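Local atomic coordinates of adhesin (Streptococcus sanguinis SK1 = NCTC 7863, PDB entry 6VT2), a protein that binds sialylated glycans through two tandem Siglec-like modules of a serine-rich repeat surface protein, probably to mediate bacterial adhesion. Residues T137-Q149 and A194-V206. Sequence-based numbering, arbitrary orientation.
Sequences TLTYVQNANSLTQ and AAQTVDTDRVAPV. With CA (calcium ion), chain J.
The ring of Y140 presents an edge to strand 198-200: the backbone O of T200 lies in the ring plane, 3.7 Å from CD1, so a weakly positive C-H rim meets a carbonyl. With CG anti to its own carbonyl carbon (chi1 -75°), the ring runs alongside D199 and T200, while CB of Y140 rests 3.9 Å from CB of D201. Strands 139-141 and 198-200 pair in parallel. T139 N donates to T197 O, D199 N to T139 O, V141 N to D199 O at 2.9 Å and nearly straight (164°), and D201 N to V141 O. Residues with branched CB atoms, T139, V141, V198 and T200, suit such extended backbone.

V198 shares a face of the sheet with T139: its CG2 touches CB of A144, small enough for the turn N143-S146 to come close, and its CG1 meets CD2 of L147 at 4.1 Å. Helix 149-162 packs on this side, V155 touching both T139 and V198. At the start of the pair, one water donates to the carbonyls of T137 and T197 and accepts from OG1 of T139.

Just past the strand comes a calcium site. D201 binds the ion through both carboxylate oxygens, OD1 at 2.4 Å, and V203 through its backbone O; D230, N231 and D305 complete the shell. An Asx turn, V203 N to D201 OD1, probably helps bring that carbonyl round to the metal. Because D201 is tied both to V141 by its amide and to calcium by its carboxylate, the ion probably stiffens the junction between the Rib-like and second Siglec-like modules.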
loop_
_atom_site.group_PDB
_atom_site.type_symbol
_atom_site.label_atom_id
_atom_site.label_comp_id
_atom_site.label_asym_id
_atom_site.label_seq_id
_atom_site.Cartn_x
_atom_site.Cartn_y
_atom_site.Cartn_z
ATOM N N THR A 137 7.563 8.507 -5.903
ATOM C CA THR A 137 7.081 9.227 -4.738
ATOM C C THR A 137 8.272 9.999 -4.185
ATOM O O THR A 137 9.376 9.452 -4.116
ATOM C CB THR A 137 6.527 8.269 -3.684
ATOM O OG1 THR A 137 7.524 7.329 -3.266
ATOM C CG2 THR A 137 5.333 7.466 -4.233
ATOM N N LEU A 138 8.014 11.201 -3.691
ATOM C CA LEU A 138 9.031 12.076 -3.083
ATOM C C LEU A 138 9.627 11.400 -1.847
ATOM O O LEU A 138 8.914 10.774 -1.087
ATOM C CB LEU A 138 8.421 13.413 -2.687
ATOM C CG LEU A 138 8.448 14.453 -3.789
ATOM C CD1 LEU A 138 7.748 15.738 -3.398
ATOM C CD2 LEU A 138 9.891 14.745 -4.184
ATOM N N THR A 139 10.925 11.456 -1.707
ATOM C CA THR A 139 11.572 10.975 -0.500
ATOM C C THR A 139 11.876 12.196 0.345
ATOM O O THR A 139 12.482 13.145 -0.147
ATOM C CB THR A 139 12.826 10.186 -0.804
ATOM O OG1 THR A 139 12.462 8.986 -1.506
ATOM C CG2 THR A 139 13.508 9.829 0.441
ATOM N N TYR A 140 11.406 12.211 1.592
ATOM C CA TYR A 140 11.701 13.324 2.485
ATOM C C TYR A 140 12.962 13.031 3.268
ATOM O O TYR A 140 13.081 11.974 3.885
ATOM C CB TYR A 140 10.527 13.567 3.434
ATOM C CG TYR A 140 9.385 14.242 2.757
ATOM C CD1 TYR A 140 9.376 15.613 2.616
ATOM C CD2 TYR A 140 8.355 13.526 2.175
ATOM C CE1 TYR A 140 8.366 16.266 1.985
ATOM C CE2 TYR A 140 7.332 14.180 1.530
ATOM C CZ TYR A 140 7.345 15.557 1.446
ATOM O OH TYR A 140 6.325 16.217 0.793
ATOM N N VAL A 141 13.926 13.960 3.224
ATOM C CA VAL A 141 15.230 13.721 3.799
ATOM C C VAL A 141 15.616 14.866 4.722
ATOM O O VAL A 141 15.063 15.970 4.669
ATOM C CB VAL A 141 16.300 13.536 2.690
ATOM C CG1 VAL A 141 15.890 12.390 1.758
ATOM C CG2 VAL A 141 16.493 14.777 1.897
ATOM N N GLN A 142 16.669 14.615 5.523
ATOM C CA GLN A 142 17.085 15.721 6.502
ATOM C C GLN A 142 17.797 16.801 5.724
ATOM O O GLN A 142 17.570 17.916 6.052
ATOM C CB GLN A 142 18.000 14.991 7.469
ATOM C CG GLN A 142 18.330 15.828 8.674
ATOM C CD GLN A 142 19.549 15.256 9.316
ATOM O OE1 GLN A 142 20.651 15.720 9.084
ATOM N NE2 GLN A 142 19.362 14.219 10.103
ATOM N N ASN A 143 18.611 16.433 4.729
ATOM C CA ASN A 143 19.362 17.442 3.990
ATOM C C ASN A 143 19.348 17.068 2.527
ATOM O O ASN A 143 20.038 16.112 2.159
ATOM C CB ASN A 143 20.791 17.472 4.450
ATOM C CG ASN A 143 21.599 18.629 3.839
ATOM O OD1 ASN A 143 21.153 19.275 2.940
ATOM N ND2 ASN A 143 22.782 18.855 4.357
ATOM N N ALA A 144 18.572 17.794 1.745
ATOM C CA ALA A 144 18.372 17.509 0.339
ATOM C C ALA A 144 19.580 17.899 -0.471
ATOM O O ALA A 144 19.607 17.603 -1.668
ATOM C CB ALA A 144 17.136 18.208 -0.218
ATOM N N ASN A 145 20.555 18.564 0.138
ATOM C CA ASN A 145 21.829 18.895 -0.499
ATOM C C ASN A 145 22.915 17.907 -0.134
ATOM O O ASN A 145 24.035 18.013 -0.645
ATOM C CB ASN A 145 22.267 20.322 -0.088
ATOM C CG ASN A 145 23.622 20.717 -0.625
ATOM O OD1 ASN A 145 24.609 20.856 0.128
ATOM N ND2 ASN A 145 23.681 20.927 -1.930
ATOM N N SER A 146 22.634 16.941 0.750
ATOM C CA SER A 146 23.666 15.966 1.135
ATOM C C SER A 146 22.944 14.704 1.595
ATOM O O SER A 146 22.725 14.465 2.796
ATOM C CB SER A 146 24.594 16.494 2.234
ATOM O OG SER A 146 25.473 15.459 2.598
ATOM N N LEU A 147 22.538 13.903 0.621
ATOM C CA LEU A 147 21.784 12.685 0.908
ATOM C C LEU A 147 22.676 11.661 1.585
ATOM O O LEU A 147 23.815 11.557 1.244
ATOM C CB LEU A 147 21.230 12.085 -0.382
ATOM C CG LEU A 147 19.852 12.549 -0.781
ATOM C CD1 LEU A 147 19.784 14.032 -1.015
ATOM C CD2 LEU A 147 19.375 11.765 -1.985
ATOM N N THR A 148 22.130 10.920 2.522
ATOM C CA THR A 148 22.833 9.778 3.100
ATOM C C THR A 148 22.678 8.594 2.149
ATOM O O THR A 148 21.848 8.619 1.262
ATOM C CB THR A 148 22.262 9.488 4.477
ATOM O OG1 THR A 148 20.951 8.971 4.328
ATOM C CG2 THR A 148 22.228 10.728 5.336
ATOM N N GLN A 149 23.520 7.602 2.312
ATOM C CA GLN A 149 23.389 6.374 1.532
ATOM C C GLN A 149 21.978 5.835 1.727
ATOM O O GLN A 149 21.404 5.383 0.764
ATOM C CB GLN A 149 24.421 5.353 1.972
ATOM C CG GLN A 149 24.404 4.144 1.080
ATOM C CD GLN A 149 24.593 4.531 -0.365
ATOM O OE1 GLN A 149 23.832 4.136 -1.225
ATOM N NE2 GLN A 149 25.667 5.236 -0.621
ATOM N N ALA A 194 16.372 16.304 -9.076
ATOM C CA ALA A 194 16.246 16.295 -7.616
ATOM C C ALA A 194 14.912 16.842 -7.145
ATOM O O ALA A 194 14.341 16.335 -6.182
ATOM C CB ALA A 194 17.374 17.098 -6.997
ATOM N N ALA A 195 14.376 17.842 -7.831
ATOM C CA ALA A 195 13.075 18.383 -7.440
ATOM C C ALA A 195 11.990 17.326 -7.496
ATOM O O ALA A 195 10.987 17.408 -6.767
ATOM C CB ALA A 195 12.724 19.572 -8.343
ATOM N N GLN A 196 12.157 16.312 -8.341
ATOM C CA GLN A 196 11.157 15.265 -8.428
ATOM C C GLN A 196 11.500 14.036 -7.599
ATOM O O GLN A 196 10.779 13.044 -7.664
ATOM C CB GLN A 196 10.963 14.853 -9.896
ATOM C CG GLN A 196 10.105 15.784 -10.685
ATOM C CD GLN A 196 10.684 17.154 -10.819
ATOM O OE1 GLN A 196 11.750 17.345 -11.425
ATOM N NE2 GLN A 196 9.993 18.138 -10.247
ATOM N N THR A 197 12.586 14.051 -6.825
ATOM C CA THR A 197 12.924 12.884 -6.046
ATOM C C THR A 197 12.966 13.139 -4.553
ATOM O O THR A 197 12.664 12.222 -3.797
ATOM C CB THR A 197 14.271 12.308 -6.479
ATOM O OG1 THR A 197 15.291 13.257 -6.215
ATOM C CG2 THR A 197 14.244 12.034 -7.997
ATOM N N VAL A 198 13.430 14.307 -4.119
ATOM C CA VAL A 198 13.619 14.538 -2.695
ATOM C C VAL A 198 13.176 15.938 -2.289
ATOM O O VAL A 198 13.192 16.888 -3.074
ATOM C CB VAL A 198 15.081 14.357 -2.266
ATOM C CG1 VAL A 198 15.556 12.989 -2.555
ATOM C CG2 VAL A 198 15.936 15.410 -2.993
ATOM N N ASP A 199 12.858 16.120 -1.021
ATOM C CA ASP A 199 12.617 17.461 -0.432
ATOM C C ASP A 199 13.043 17.320 1.030
ATOM O O ASP A 199 13.180 16.233 1.561
ATOM C CB ASP A 199 11.194 18.052 -0.609
ATOM C CG ASP A 199 11.085 19.582 -0.451
ATOM O OD1 ASP A 199 12.184 20.230 -0.262
ATOM O OD2 ASP A 199 10.047 20.069 -0.269
ATOM N N THR A 200 13.256 18.461 1.630
ATOM C CA THR A 200 13.600 18.520 3.035
ATOM C C THR A 200 12.401 18.136 3.863
ATOM O O THR A 200 11.301 18.638 3.613
ATOM C CB THR A 200 14.011 19.923 3.420
ATOM O OG1 THR A 200 14.882 20.433 2.410
ATOM C CG2 THR A 200 14.754 19.894 4.755
ATOM N N ASP A 201 12.616 17.257 4.842
ATOM C CA ASP A 201 11.579 16.984 5.834
ATOM C C ASP A 201 11.640 18.103 6.843
ATOM O O ASP A 201 12.634 18.226 7.562
ATOM C CB ASP A 201 11.758 15.641 6.518
ATOM C CG ASP A 201 10.502 15.173 7.264
ATOM O OD1 ASP A 201 9.673 16.017 7.645
ATOM O OD2 ASP A 201 10.393 13.934 7.380
ATOM N N ARG A 202 10.578 18.879 6.900
ATOM C CA ARG A 202 10.439 19.994 7.818
ATOM C C ARG A 202 9.243 19.871 8.738
ATOM O O ARG A 202 8.879 20.848 9.414
ATOM C CB ARG A 202 10.313 21.310 7.041
ATOM C CG ARG A 202 11.441 21.561 6.105
ATOM C CD ARG A 202 11.192 22.889 5.334
ATOM N NE ARG A 202 10.049 22.787 4.431
ATOM C CZ ARG A 202 8.920 23.491 4.534
ATOM N NH1 ARG A 202 8.732 24.358 5.528
ATOM N NH2 ARG A 202 7.957 23.305 3.649
ATOM N N VAL A 203 8.606 18.721 8.778
ATOM C CA VAL A 203 7.389 18.534 9.558
ATOM C C VAL A 203 7.599 17.351 10.477
ATOM O O VAL A 203 7.899 16.251 10.009
ATOM C CB VAL A 203 6.186 18.303 8.640
ATOM C CG1 VAL A 203 4.916 18.304 9.515
ATOM C CG2 VAL A 203 6.111 19.415 7.605
ATOM N N ALA A 204 7.437 17.575 11.776
ATOM C CA ALA A 204 7.503 16.489 12.724
ATOM C C ALA A 204 6.278 15.588 12.634
ATOM O O ALA A 204 5.240 15.959 12.089
ATOM C CB ALA A 204 7.609 17.018 14.148
ATOM N N PRO A 205 6.385 14.363 13.147
ATOM C CA PRO A 205 5.216 13.480 13.167
ATOM C C PRO A 205 4.055 14.092 13.938
ATOM O O PRO A 205 4.236 14.942 14.810
ATOM C CB PRO A 205 5.727 12.238 13.888
ATOM C CG PRO A 205 7.225 12.216 13.657
ATOM C CD PRO A 205 7.594 13.673 13.617
ATOM N N VAL A 206 2.872 13.582 13.620
ATOM C CA VAL A 206 1.615 14.038 14.158
ATOM C C VAL A 206 1.028 12.909 15.002
ATOM O O VAL A 206 0.950 11.754 14.546
ATOM C CB VAL A 206 0.627 14.424 13.056
ATOM C CG1 VAL A 206 -0.735 14.738 13.675
ATOM C CG2 VAL A 206 1.144 15.583 12.270
HETATM CA CA CA J . 8.406 14.374 8.867
HETATM O O HOH W 1 12.127 9.495 -4.103
HETATM O O HOH W 2 11.921 11.898 7.013
HETATM O O HOH W 3 17.567 20.328 2.685
#